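Local coordinates for protein putative aspartate aminotransferase (PDB 1IUG) that probably transfers amino groups between amino acids and 2-oxo acids, such as aspartate and 2-oxoglutarate, using pyridoxal 5'-phosphate as cofactor, at residues A[80-85]-A[101-106]. Numbering follows the deposited sequence.
Sequences VPVYGK and VERLDY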
ATOM      1  N   VAL A  80     -24.582 -11.121   0.503  1.00 31.55           N
ATOM      2  CA  VAL A  80     -23.534 -11.000  -0.506  1.00 30.28           C
ATOM      3  C   VAL A  80     -23.766 -11.884  -1.730  1.00 30.77           C
ATOM      4  O   VAL A  80     -23.581 -13.103  -1.673  1.00 29.84           O
ATOM      5  CB  VAL A  80     -22.137 -11.357   0.082  1.00 31.37           C
ATOM      6  CG1 VAL A  80     -21.057 -11.199  -0.979  1.00 28.32           C
ATOM      7  CG2 VAL A  80     -21.829 -10.491   1.298  1.00 26.90           C
ATOM      8  N   PRO A  81     -24.221 -11.284  -2.844  1.00 29.12           N
ATOM      9  CA  PRO A  81     -24.464 -12.033  -4.077  1.00 28.29           C
ATOM     10  C   PRO A  81     -23.112 -12.351  -4.708  1.00 28.64           C
ATOM     11  O   PRO A  81     -22.208 -11.511  -4.703  1.00 27.83           O
ATOM     12  CB  PRO A  81     -25.231 -11.031  -4.943  1.00 28.61           C
ATOM     13  CG  PRO A  81     -25.860 -10.111  -3.953  1.00 30.18           C
ATOM     14  CD  PRO A  81     -24.760  -9.920  -2.955  1.00 29.86           C
ATOM     15  N   VAL A  82     -22.963 -13.563  -5.230  1.00 28.05           N
ATOM     16  CA  VAL A  82     -21.716 -13.962  -5.859  1.00 27.22           C
ATOM     17  C   VAL A  82     -21.960 -14.354  -7.312  1.00 27.93           C
ATOM     18  O   VAL A  82     -22.761 -15.242  -7.605  1.00 27.84           O
ATOM     19  CB  VAL A  82     -21.030 -15.102  -5.084  1.00 27.79           C
ATOM     20  CG1 VAL A  82     -19.751 -15.537  -5.795  1.00 29.55           C
ATOM     21  CG2 VAL A  82     -20.706 -14.639  -3.673  1.00 27.22           C
ATOM     22  N   TYR A  83     -21.277 -13.657  -8.215  1.00 27.05           N
ATOM     23  CA  TYR A  83     -21.411 -13.885  -9.646  1.00 26.42           C
ATOM     24  C   TYR A  83     -20.089 -13.671 -10.376  1.00 26.75           C
ATOM     25  O   TYR A  83     -20.060 -13.452 -11.589  1.00 27.27           O
ATOM     26  CB  TYR A  83     -22.497 -12.965 -10.220  1.00 25.85           C
ATOM     27  CG  TYR A  83     -22.467 -11.550  -9.678  1.00 23.72           C
ATOM     28  CD1 TYR A  83     -21.965 -10.496 -10.442  1.00 23.73           C
ATOM     29  CD2 TYR A  83     -22.943 -11.267  -8.399  1.00 22.33           C
ATOM     30  CE1 TYR A  83     -21.940  -9.189  -9.939  1.00 21.99           C
ATOM     31  CE2 TYR A  83     -22.924  -9.974  -7.890  1.00 23.75           C
ATOM     32  CZ  TYR A  83     -22.420  -8.940  -8.665  1.00 23.09           C
ATOM     33  OH  TYR A  83     -22.404  -7.667  -8.150  1.00 22.88           O
ATOM     34  N   GLY A  84     -18.994 -13.758  -9.630  1.00 26.80           N
ATOM     35  CA  GLY A  84     -17.691 -13.577 -10.228  1.00 27.41           C
ATOM     36  C   GLY A  84     -16.580 -13.641  -9.210  1.00 27.81           C
ATOM     37  O   GLY A  84     -16.824 -13.801  -8.016  1.00 27.93           O
ATOM     38  N   LYS A  85     -15.357 -13.485  -9.702  1.00 28.50           N
ATOM     39  CA  LYS A  85     -14.141 -13.516  -8.893  1.00 29.65           C
ATOM     40  C   LYS A  85     -14.172 -12.479  -7.767  1.00 29.08           C
ATOM     41  O   LYS A  85     -13.925 -12.810  -6.602  1.00 27.37           O
ATOM     42  CB  LYS A  85     -12.938 -13.263  -9.813  1.00 33.79           C
ATOM     43  CG  LYS A  85     -11.531 -13.616  -9.304  1.00 39.33           C
ATOM     44  CD  LYS A  85     -10.531 -12.473  -9.390  1.00 45.50           C
ATOM     45  CE  LYS A  85      -9.102 -12.961  -9.658  1.00 48.22           C
ATOM     46  NZ  LYS A  85      -8.275 -12.043 -10.504  1.00 50.20           N
ATOM     47  N   VAL A 101     -22.934 -14.375   6.832  1.00 33.31           N
ATOM     48  CA  VAL A 101     -23.135 -14.128   5.415  1.00 33.29           C
ATOM     49  C   VAL A 101     -24.042 -15.049   4.599  1.00 34.28           C
ATOM     50  O   VAL A 101     -23.823 -16.267   4.536  1.00 34.45           O
ATOM     51  CB  VAL A 101     -21.755 -14.063   4.701  1.00 34.19           C
ATOM     52  CG1 VAL A 101     -21.912 -13.569   3.272  1.00 34.88           C
ATOM     53  CG2 VAL A 101     -20.796 -13.167   5.479  1.00 32.99           C
ATOM     54  N   GLU A 102     -25.048 -14.447   3.962  1.00 32.86           N
ATOM     55  CA  GLU A 102     -25.940 -15.184   3.074  1.00 34.00           C
ATOM     56  C   GLU A 102     -25.315 -15.020   1.698  1.00 34.26           C
ATOM     57  O   GLU A 102     -25.192 -13.912   1.183  1.00 33.59           O
ATOM     58  CB  GLU A 102     -27.370 -14.632   3.062  1.00 35.37           C
ATOM     59  CG  GLU A 102     -28.243 -15.320   2.002  1.00 34.31           C
ATOM     60  CD  GLU A 102     -29.730 -15.080   2.192  1.00 37.88           C
ATOM     61  OE1 GLU A 102     -30.376 -14.562   1.254  1.00 38.52           O
ATOM     62  OE2 GLU A 102     -30.260 -15.430   3.267  1.00 37.69           O
ATOM     63  N   ARG A 103     -24.935 -16.144   1.116  1.00 35.56           N
ATOM     64  CA  ARG A 103     -24.269 -16.192  -0.169  1.00 37.78           C
ATOM     65  C   ARG A 103     -25.221 -16.714  -1.254  1.00 39.47           C
ATOM     66  O   ARG A 103     -25.654 -17.866  -1.211  1.00 39.82           O
ATOM     67  CB  ARG A 103     -23.036 -17.086   0.030  1.00 39.53           C
ATOM     68  CG  ARG A 103     -21.937 -17.099  -1.011  1.00 42.13           C
ATOM     69  CD  ARG A 103     -22.364 -17.574  -2.365  1.00 46.42           C
ATOM     70  NE  ARG A 103     -21.217 -17.907  -3.217  1.00 49.62           N
ATOM     71  CZ  ARG A 103     -20.138 -18.589  -2.831  1.00 49.47           C
ATOM     72  NH1 ARG A 103     -20.020 -19.035  -1.585  1.00 52.23           N
ATOM     73  NH2 ARG A 103     -19.170 -18.839  -3.704  1.00 47.35           N
ATOM     74  N   LEU A 104     -25.583 -15.838  -2.191  1.00 38.66           N
ATOM     75  CA  LEU A 104     -26.468 -16.205  -3.295  1.00 39.07           C
ATOM     76  C   LEU A 104     -25.664 -16.349  -4.588  1.00 39.35           C
ATOM     77  O   LEU A 104     -25.197 -15.356  -5.155  1.00 39.09           O
ATOM     78  CB  LEU A 104     -27.570 -15.160  -3.478  1.00 40.38           C
ATOM     79  CG  LEU A 104     -28.555 -14.944  -2.325  1.00 42.04           C
ATOM     80  CD1 LEU A 104     -29.620 -13.949  -2.764  1.00 41.42           C
ATOM     81  CD2 LEU A 104     -29.198 -16.266  -1.908  1.00 41.32           C
ATOM     82  N   ASP A 105     -25.519 -17.586  -5.058  1.00 38.35           N
ATOM     83  CA  ASP A 105     -24.752 -17.870  -6.269  1.00 39.33           C
ATOM     84  C   ASP A 105     -25.458 -17.655  -7.598  1.00 38.55           C
ATOM     85  O   ASP A 105     -26.615 -18.032  -7.776  1.00 38.95           O
ATOM     86  CB  ASP A 105     -24.199 -19.297  -6.235  1.00 41.17           C
ATOM     87  CG  ASP A 105     -23.032 -19.446  -5.287  1.00 44.05           C
ATOM     88  OD1 ASP A 105     -21.893 -19.131  -5.696  1.00 43.56           O
ATOM     89  OD2 ASP A 105     -23.254 -19.884  -4.136  1.00 46.66           O
ATOM     90  N   TYR A 106     -24.726 -17.064  -8.536  1.00 36.22           N
ATOM     91  CA  TYR A 106     -25.218 -16.815  -9.881  1.00 35.46           C
ATOM     92  C   TYR A 106     -24.168 -17.324 -10.848  1.00 34.82           C
ATOM     93  O   TYR A 106     -22.979 -17.345 -10.528  1.00 36.05           O
ATOM     94  CB  TYR A 106     -25.418 -15.320 -10.133  1.00 34.19           C
ATOM     95  CG  TYR A 106     -26.527 -14.701  -9.332  1.00 33.08           C
ATOM     96  CD1 TYR A 106     -26.293 -14.217  -8.051  1.00 32.21           C
ATOM     97  CD2 TYR A 106     -27.815 -14.598  -9.856  1.00 32.42           C
ATOM     98  CE1 TYR A 106     -27.309 -13.645  -7.306  1.00 33.05           C
ATOM     99  CE2 TYR A 106     -28.838 -14.027  -9.124  1.00 31.46           C
ATOM    100  CZ  TYR A 106     -28.578 -13.550  -7.848  1.00 32.23           C
ATOM    101  OH  TYR A 106     -29.575 -12.956  -7.117  1.00 31.61           O
TER
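Four backbone hydrogen bonds zip strand 80-82 to 101-106 in parallel register. V80 N reaches E102 O at 2.9 Å, nearly along the C=O axis, and V82 N gives an almost straight bond (177°) to L104 O, 2.9 Å away, from above the carbonyl plane. The return bonds are unequal: L104 N to V80 O is weak at 3.4 Å, with R103 CA adding a CA-H...O contact to that oxygen, whereas Y106 N lies 2.8 Å from V82 O, nearly along the C=O axis but bent at the hydrogen (142°). P81 has no N-H to offer, but its nitrogen points away from 101-106, so proline costs this ladder nothing. Helix 85-96 joins the two adjacent strands in a right-handed beta-alpha-beta crossover of the class-V aminotransferase fold, 100-105 being the outermost strand of the seven-stranded sheet within the chain. On the helix-covered face, beta-branched V80 and V82 suit the extended backbone; R103, bent at chi2 (-62°), crosses V82 obliquely, R103 CD 3.6 Å from V82 CG2 and NE closer still. NE pairs with D105 OD1 (2.8 Å) in a salt bridge whose hydrogen bond is weak and bent, and the guanidinium makes a cation-pi contact with Y91. An alanine at R103 would remove part of V82's cover and D105's positive partner, and would probably loosen this sheet edge. On P81's face, the Y106 ring, just past the strand, comes obliquely to P81 CB, CE1 at 4.1 Å, while its hydroxyl bonds to D116; Y83 OH is satisfied by V128 O and E102 OE2 by Y122.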